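Local atomic coordinates of Ika8 (Synthetic construct, PDB entry 6G6O), a protein that is a computationally designed, symmetrical eight-bladed beta-propeller protein built from WD40-type repeats, with no known natural function. Residues L21-N26 with Q302-I307; G151-T156 with Q175-A180; S264-V269 with W280-G285. All blocks are in the same frame, centred on the assembly; numbering follows the deposited sequence.

Interaction 1. Residues L21-N26 with Q302-I307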
# COMPACT_ATOMS: atom_id res chain seq x y z
N LEU A 21 5.40 -4.88 -3.89
CA LEU A 21 6.34 -4.07 -4.64
C LEU A 21 6.79 -2.90 -3.77
O LEU A 21 5.96 -2.21 -3.18
CB LEU A 21 5.71 -3.56 -5.94
CG LEU A 21 6.61 -2.92 -7.00
CD1 LEU A 21 7.62 -3.93 -7.54
CD2 LEU A 21 5.75 -2.37 -8.13
N ALA A 22 8.10 -2.68 -3.71
CA ALA A 22 8.68 -1.57 -2.98
C ALA A 22 9.78 -0.94 -3.82
O ALA A 22 10.48 -1.63 -4.57
CB ALA A 22 9.23 -2.02 -1.62
N PHE A 23 9.94 0.37 -3.69
CA PHE A 23 10.85 1.13 -4.54
C PHE A 23 11.48 2.25 -3.72
O PHE A 23 10.78 3.13 -3.23
CB PHE A 23 10.10 1.70 -5.75
CG PHE A 23 10.96 2.52 -6.67
CD1 PHE A 23 12.29 2.18 -6.88
CD2 PHE A 23 10.44 3.61 -7.33
CE1 PHE A 23 13.08 2.93 -7.73
CE2 PHE A 23 11.22 4.36 -8.18
CZ PHE A 23 12.55 4.02 -8.38
N SER A 24 12.81 2.22 -3.61
CA SER A 24 13.56 3.24 -2.88
C SER A 24 14.88 3.48 -3.59
O SER A 24 15.57 2.52 -3.97
CB SER A 24 13.80 2.82 -1.43
OG SER A 24 14.54 3.81 -0.73
N LYS A 25 15.24 4.76 -3.76
CA LYS A 25 16.46 5.19 -4.44
C LYS A 25 16.43 4.65 -5.87
O LYS A 25 15.54 5.05 -6.64
CB LYS A 25 17.68 4.78 -3.61
CG LYS A 25 17.53 4.98 -2.12
CD LYS A 25 18.66 4.30 -1.37
CE LYS A 25 18.84 2.86 -1.84
NZ LYS A 25 20.18 2.32 -1.49
N ASN A 26 17.35 3.77 -6.27
CA ASN A 26 17.33 3.14 -7.58
C ASN A 26 17.25 1.63 -7.45
O ASN A 26 17.74 0.89 -8.31
CB ASN A 26 18.55 3.55 -8.40
CG ASN A 26 18.42 4.95 -8.99
OD1 ASN A 26 19.21 5.84 -8.68
ND2 ASN A 26 17.43 5.14 -9.84
N GLN A 302 4.54 1.51 -7.97
CA GLN A 302 5.44 2.33 -7.17
C GLN A 302 5.89 3.50 -8.03
O GLN A 302 6.26 3.31 -9.19
CB GLN A 302 6.64 1.53 -6.66
CG GLN A 302 6.31 0.56 -5.53
CD GLN A 302 5.89 1.27 -4.25
OE1 GLN A 302 6.42 2.32 -3.91
NE2 GLN A 302 4.95 0.67 -3.53
N PHE A 303 5.86 4.70 -7.46
CA PHE A 303 6.07 5.93 -8.21
C PHE A 303 6.97 6.85 -7.38
O PHE A 303 6.55 7.33 -6.32
CB PHE A 303 4.74 6.61 -8.53
CG PHE A 303 4.85 7.77 -9.47
CD1 PHE A 303 5.97 7.94 -10.27
CD2 PHE A 303 3.82 8.69 -9.57
CE1 PHE A 303 6.06 9.00 -11.13
CE2 PHE A 303 3.91 9.76 -10.43
CZ PHE A 303 5.04 9.92 -11.22
N LYS A 304 8.18 7.10 -7.87
CA LYS A 304 9.12 7.99 -7.20
C LYS A 304 9.91 8.77 -8.24
O LYS A 304 10.66 8.18 -9.02
CB LYS A 304 10.07 7.21 -6.28
CG LYS A 304 11.24 8.05 -5.78
CD LYS A 304 12.16 7.26 -4.86
CE LYS A 304 13.37 8.10 -4.47
NZ LYS A 304 14.15 7.47 -3.38
N ASP A 305 9.73 10.09 -8.25
CA ASP A 305 10.52 11.01 -9.08
C ASP A 305 10.41 10.66 -10.56
O ASP A 305 11.40 10.34 -11.23
CB ASP A 305 11.98 11.03 -8.62
CG ASP A 305 12.18 11.82 -7.34
OD1 ASP A 305 11.88 13.03 -7.34
OD2 ASP A 305 12.65 11.24 -6.35
N ASN A 306 9.18 10.72 -11.07
CA ASN A 306 8.86 10.51 -12.48
C ASN A 306 9.27 9.12 -12.98
O ASN A 306 9.45 8.92 -14.19
CB ASN A 306 9.48 11.59 -13.37
CG ASN A 306 8.82 12.94 -13.18
OD1 ASN A 306 7.78 13.22 -13.77
ND2 ASN A 306 9.42 13.79 -12.35
N ILE A 307 9.41 8.16 -12.07
CA ILE A 307 9.70 6.77 -12.42
C ILE A 307 8.56 5.91 -11.91
O ILE A 307 8.26 5.93 -10.71
CB ILE A 307 11.05 6.30 -11.85
CG1 ILE A 307 12.21 6.98 -12.56
CG2 ILE A 307 11.17 4.79 -11.96
CD1 ILE A 307 13.57 6.50 -12.11
O HOH W 1 3.46 -1.44 -4.16
O HOH W 2 8.64 2.13 -1.25

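Interaction 2. Residues G151-T156 with Q175-A180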
# COMPACT_ATOMS: atom_id res chain seq x y z
N GLY A 151 -7.10 -0.37 9.93
CA GLY A 151 -8.42 -0.65 9.42
C GLY A 151 -8.59 -2.13 9.17
O GLY A 151 -7.62 -2.87 9.03
N ALA A 152 -9.85 -2.56 9.13
CA ALA A 152 -10.15 -3.98 9.03
C ALA A 152 -11.25 -4.21 8.00
O ALA A 152 -11.91 -3.28 7.54
CB ALA A 152 -10.57 -4.56 10.39
N LYS A 153 -11.45 -5.48 7.66
CA LYS A 153 -12.41 -5.88 6.63
C LYS A 153 -13.85 -5.65 7.04
O LYS A 153 -14.74 -5.71 6.18
CB LYS A 153 -12.21 -7.36 6.28
CG LYS A 153 -12.20 -7.65 4.80
CD LYS A 153 -12.13 -9.15 4.54
CE LYS A 153 -13.43 -9.82 4.92
NZ LYS A 153 -13.36 -11.31 4.80
N ASP A 154 -14.13 -5.39 8.32
CA ASP A 154 -15.48 -5.16 8.79
C ASP A 154 -15.83 -3.68 8.90
O ASP A 154 -16.95 -3.35 9.32
CB ASP A 154 -15.70 -5.84 10.15
CG ASP A 154 -14.68 -5.44 11.19
OD1 ASP A 154 -13.87 -4.53 10.92
OD2 ASP A 154 -14.67 -6.05 12.28
N GLY A 155 -14.92 -2.79 8.55
CA GLY A 155 -15.17 -1.36 8.60
C GLY A 155 -14.69 -0.67 9.85
O GLY A 155 -14.85 0.55 9.96
N THR A 156 -14.10 -1.40 10.79
CA THR A 156 -13.61 -0.80 12.03
C THR A 156 -12.27 -0.12 11.80
O THR A 156 -11.43 -0.60 11.04
CB THR A 156 -13.48 -1.86 13.12
OG1 THR A 156 -12.66 -2.93 12.65
CG2 THR A 156 -14.85 -2.41 13.50
N GLN A 175 -19.32 0.91 7.42
CA GLN A 175 -20.09 -0.31 7.23
C GLN A 175 -19.53 -1.19 6.13
O GLN A 175 -20.21 -2.12 5.68
CB GLN A 175 -21.55 0.03 6.93
CG GLN A 175 -22.18 1.05 7.87
CD GLN A 175 -23.59 1.42 7.46
OE1 GLN A 175 -24.42 0.54 7.19
NE2 GLN A 175 -23.88 2.71 7.41
N SER A 176 -18.31 -0.91 5.66
CA SER A 176 -17.69 -1.67 4.59
C SER A 176 -16.20 -1.77 4.85
O SER A 176 -15.62 -0.98 5.59
CB SER A 176 -17.95 -1.02 3.22
OG SER A 176 -17.46 -1.84 2.17
N ALA A 177 -15.58 -2.76 4.21
CA ALA A 177 -14.16 -3.04 4.42
C ALA A 177 -13.32 -1.81 4.12
O ALA A 177 -13.53 -1.11 3.13
CB ALA A 177 -13.72 -4.21 3.54
N ILE A 178 -12.36 -1.54 5.01
CA ILE A 178 -11.45 -0.41 4.82
C ILE A 178 -10.46 -0.74 3.72
O ILE A 178 -9.84 -1.81 3.72
CB ILE A 178 -10.73 -0.08 6.13
CG1 ILE A 178 -11.73 0.11 7.27
CG2 ILE A 178 -9.86 1.16 5.97
CD1 ILE A 178 -12.76 1.18 7.01
N THR A 179 -10.31 0.18 2.77
CA THR A 179 -9.34 0.01 1.69
C THR A 179 -8.08 0.84 1.89
O THR A 179 -6.99 0.38 1.55
CB THR A 179 -9.98 0.38 0.34
OG1 THR A 179 -10.29 1.77 0.31
CG2 THR A 179 -11.25 -0.43 0.12
N ALA A 180 -8.20 2.04 2.45
CA ALA A 180 -7.03 2.86 2.75
C ALA A 180 -7.42 3.92 3.78
O ALA A 180 -8.61 4.19 4.00
CB ALA A 180 -6.46 3.53 1.49

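Interaction 3. Residues S264-V269 with W280-G285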
# COMPACT_ATOMS: atom_id res chain seq x y z
N SER A 264 1.71 11.08 -6.84
CA SER A 264 2.92 11.77 -6.43
C SER A 264 2.93 13.14 -7.08
O SER A 264 2.95 13.24 -8.32
CB SER A 264 4.17 10.98 -6.82
OG SER A 264 5.35 11.65 -6.44
N LYS A 265 2.92 14.19 -6.26
CA LYS A 265 2.88 15.58 -6.72
C LYS A 265 1.60 15.76 -7.54
O LYS A 265 0.51 15.57 -6.99
CB LYS A 265 4.19 15.92 -7.43
CG LYS A 265 5.25 16.50 -6.51
CD LYS A 265 6.66 16.24 -7.03
CE LYS A 265 7.21 14.93 -6.50
NZ LYS A 265 8.67 14.80 -6.74
N ASN A 266 1.68 16.11 -8.83
CA ASN A 266 0.50 16.38 -9.63
C ASN A 266 0.18 15.26 -10.61
O ASN A 266 -0.63 15.46 -11.52
CB ASN A 266 0.67 17.70 -10.39
CG ASN A 266 0.60 18.91 -9.48
OD1 ASN A 266 0.05 18.85 -8.38
ND2 ASN A 266 1.16 20.03 -9.94
N ILE A 267 0.78 14.09 -10.45
CA ILE A 267 0.66 13.00 -11.41
C ILE A 267 0.00 11.81 -10.74
O ILE A 267 0.45 11.36 -9.67
CB ILE A 267 2.04 12.61 -11.99
CG1 ILE A 267 2.59 13.76 -12.84
CG2 ILE A 267 1.93 11.35 -12.82
CD1 ILE A 267 4.10 13.75 -12.96
N VAL A 268 -1.06 11.30 -11.35
CA VAL A 268 -1.74 10.09 -10.91
C VAL A 268 -1.50 8.99 -11.93
O VAL A 268 -1.69 9.20 -13.14
CB VAL A 268 -3.25 10.33 -10.72
CG1 VAL A 268 -3.99 9.00 -10.59
CG2 VAL A 268 -3.50 11.20 -9.50
N VAL A 269 -1.06 7.83 -11.46
CA VAL A 269 -0.88 6.65 -12.30
C VAL A 269 -1.86 5.58 -11.82
O VAL A 269 -1.96 5.31 -10.62
CB VAL A 269 0.56 6.12 -12.25
CG1 VAL A 269 0.74 4.99 -13.25
CG2 VAL A 269 1.55 7.24 -12.52
N TRP A 280 -1.92 10.59 -15.76
CA TRP A 280 -2.47 11.92 -15.92
C TRP A 280 -1.68 12.93 -15.11
O TRP A 280 -0.92 12.57 -14.21
CB TRP A 280 -3.94 12.00 -15.48
CG TRP A 280 -4.88 11.09 -16.18
CD1 TRP A 280 -5.64 11.37 -17.28
CD2 TRP A 280 -5.19 9.74 -15.81
NE1 TRP A 280 -6.39 10.28 -17.62
CE2 TRP A 280 -6.14 9.26 -16.74
CE3 TRP A 280 -4.76 8.89 -14.79
CZ2 TRP A 280 -6.66 7.98 -16.68
CZ3 TRP A 280 -5.28 7.61 -14.73
CH2 TRP A 280 -6.22 7.17 -15.67
N ASP A 281 -1.87 14.20 -15.45
CA ASP A 281 -1.46 15.31 -14.59
C ASP A 281 -2.72 15.82 -13.90
O ASP A 281 -3.68 16.21 -14.57
CB ASP A 281 -0.78 16.41 -15.40
CG ASP A 281 -0.41 17.62 -14.55
OD1 ASP A 281 -1.33 18.31 -14.06
OD2 ASP A 281 0.79 17.89 -14.38
N ILE A 282 -2.72 15.80 -12.57
CA ILE A 282 -3.92 16.11 -11.80
C ILE A 282 -4.36 17.56 -11.99
O ILE A 282 -5.52 17.89 -11.70
CB ILE A 282 -3.70 15.80 -10.31
CG1 ILE A 282 -5.02 15.43 -9.64
CG2 ILE A 282 -3.07 16.99 -9.60
CD1 ILE A 282 -4.87 15.12 -8.17
N LEU A 283 -3.48 18.43 -12.47
CA LEU A 283 -3.79 19.85 -12.60
C LEU A 283 -4.49 20.15 -13.93
O LEU A 283 -5.54 20.80 -13.94
CB LEU A 283 -2.51 20.68 -12.48
CG LEU A 283 -2.58 21.92 -11.59
CD1 LEU A 283 -3.44 21.64 -10.37
CD2 LEU A 283 -1.17 22.31 -11.19
N THR A 284 -3.92 19.69 -15.04
CA THR A 284 -4.51 19.91 -16.35
C THR A 284 -5.47 18.81 -16.77
O THR A 284 -6.16 18.97 -17.78
CB THR A 284 -3.40 20.04 -17.41
OG1 THR A 284 -2.63 18.83 -17.45
CG2 THR A 284 -2.49 21.21 -17.08
N GLY A 285 -5.54 17.71 -16.02
CA GLY A 285 -6.36 16.58 -16.41
C GLY A 285 -5.93 15.89 -17.68
O GLY A 285 -6.63 14.98 -18.13

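Interaction 1. Residues L21-N26 with Q302-I307
F23 of strand 18-24 reaches over to Q302, K304 and I307, three side chains that turn toward it from the facing segment. Its CG lies anti to the backbone N (chi1 179°), which sends the ring away from the strand and in among them. The beta carbons of F23 and Q302 point toward each other and meet with CB to CB at 3.6 Å. Farther out, the ring atom CE2 of F23 lies 3.6 Å from CB of K304, and the same ring atom is 3.8 Å from CG2 of I307. The F23 side chain crosses those of K304 and I307 at about a right angle.

L21 and Q302 slide past each other in opposite directions, CG of L21 resting 3.8 Å from CG of Q302. The glutamine chain is bent at chi2 (-66°), which folds its amide back along the strand of L21. There a water joins the two sides, donating to the carbonyl O of L21 at 2.8 Å and accepting from NE2 of Q302 at 2.7 Å. A second water accepts from the backbone N of F23 and donates weakly to OE1 of Q302.

The two segments belong to the first and last WD repeats, and strands 18-24 and 298-303 are the outermost strands of neighbouring four-stranded blades. The contact is thus blade-to-blade packing at the seam where the propeller ring closes, and the chain ends meet nearby as strand 7-10 completes the last blade.

At the outer end K304 runs extended beyond CG and carries its NZ alongside the S24-K25 backbone. V28 and I42 add apolar contacts to F23, and F303 points away from the contact onto I267 and V269 of the preceding blade.

Interaction 2. Residues G151-T156 with Q175-A180
I178 N and A152 O form the hydrogen bond that joins the two segments, 3.1 Å long and nearly straight at 176°. A152 O also accepts from G155 N within its own type I turn, A152 to G155, and the two donors approach from opposite faces of the carbonyl plane. D154 braces the same turn: its OD1 takes the backbone N of T156 at 3.1 Å, an Asx turn, and the hydroxyl OG1 of T156 at 2.6 Å. That hydroxyl is also bonded to H134.

The van der Waals contacts are mainly those of I178, whose aliphatic branches lie against backbone carbonyls. Its CG1 stands 3.4 Å from A152 O, while CD1 reaches G155 O at 3.7 Å. An alanine here would lose CG1, CG2 and CD1 and would probably open a gap against A152 O and G155. A177 likewise sets its methyl CB against a carbonyl, 3.2 Å from K153 O.

Glycines make the close fit possible. A side chain at G151 would clash with CG2 of I178; at G155, whose CA is 3.1 Å from S176 O, a beta carbon would crowd that oxygen and the preceding carbonyl.

Strand 178-184 begins one blade and the A152-G155 turn closes a hairpin of the blade before it, so the arrangement is blade-to-blade packing between consecutive WD repeats of a beta-propeller.

Interaction 3. Residues S264-V269 with W280-G285
N266 has its CG anti to the carbonyl carbon (chi1 -71°), and I282 has CG1 anti to the backbone N (chi1 -151°), which leaves CG2 of I282 between its backbone N and carbonyl carbon. The two side chains cross at about a right angle, with CG2 of I282 lying 3.8 Å from OD1 of N266. The amide end of N266 also meets L283, whose CD2 comes to 3.5 Å from ND2 of N266.

Behind these side chains the backbones pair as antiparallel strands. V268 and W280 form a hydrogen-bonded pair: W280 N gives to V268 O at 3.0 Å, nearly along the C=O axis, and V268 N returns a bond to W280 O at 3.1 Å from above the carbonyl plane. I267 and D281 are the adjacent non-hydrogen-bonded pair, and CA of I267 makes a CA-H...O contact with W280 O.

V268 and W280 point to one face of the sheet, where CG1 of V268 lies 4.3 Å from CE3 of the indole. F263 and L287 pack on this side as well, and the indole NE1 makes a weak bond to E252. I267 and D281 take the other face, toward L288.

D281 also shapes the exit from its strand. Its OD1 accepts L283 N at 2.7 Å and T284 N at 3.1 Å, from opposite faces of the carboxylate plane; the L283 bond makes an Asx turn and the two together an Asx motif, which holds the chain as it leaves the strand. The W280-D281 pair is the WD dipeptide that names the WD40 repeat, and the contact is the central hairpin of one propeller blade, strands 267-272 and 276-281, at its open end, opposite the connecting turn.

Interactions 1 and 2 join neighbouring blades, whereas interaction 3 holds two strands of a single blade. The chemistry differs with place in the fold: interaction 3 rests on strand-to-strand backbone bonds, interaction 2 on one backbone bond and close-fitting glycines, and interaction 1 on side chains and bridging waters. All three are partly buried, each mixing buried residues with an exposed one, and interaction 3 lies farthest from the chain's centre. Interactions 1 and 2 sit on opposite sides of that centre, about 28 Å apart between their own centres. Interactions 1 and 3 touch directly, F303 packing on S264 as well, which links the last blade to its predecessor.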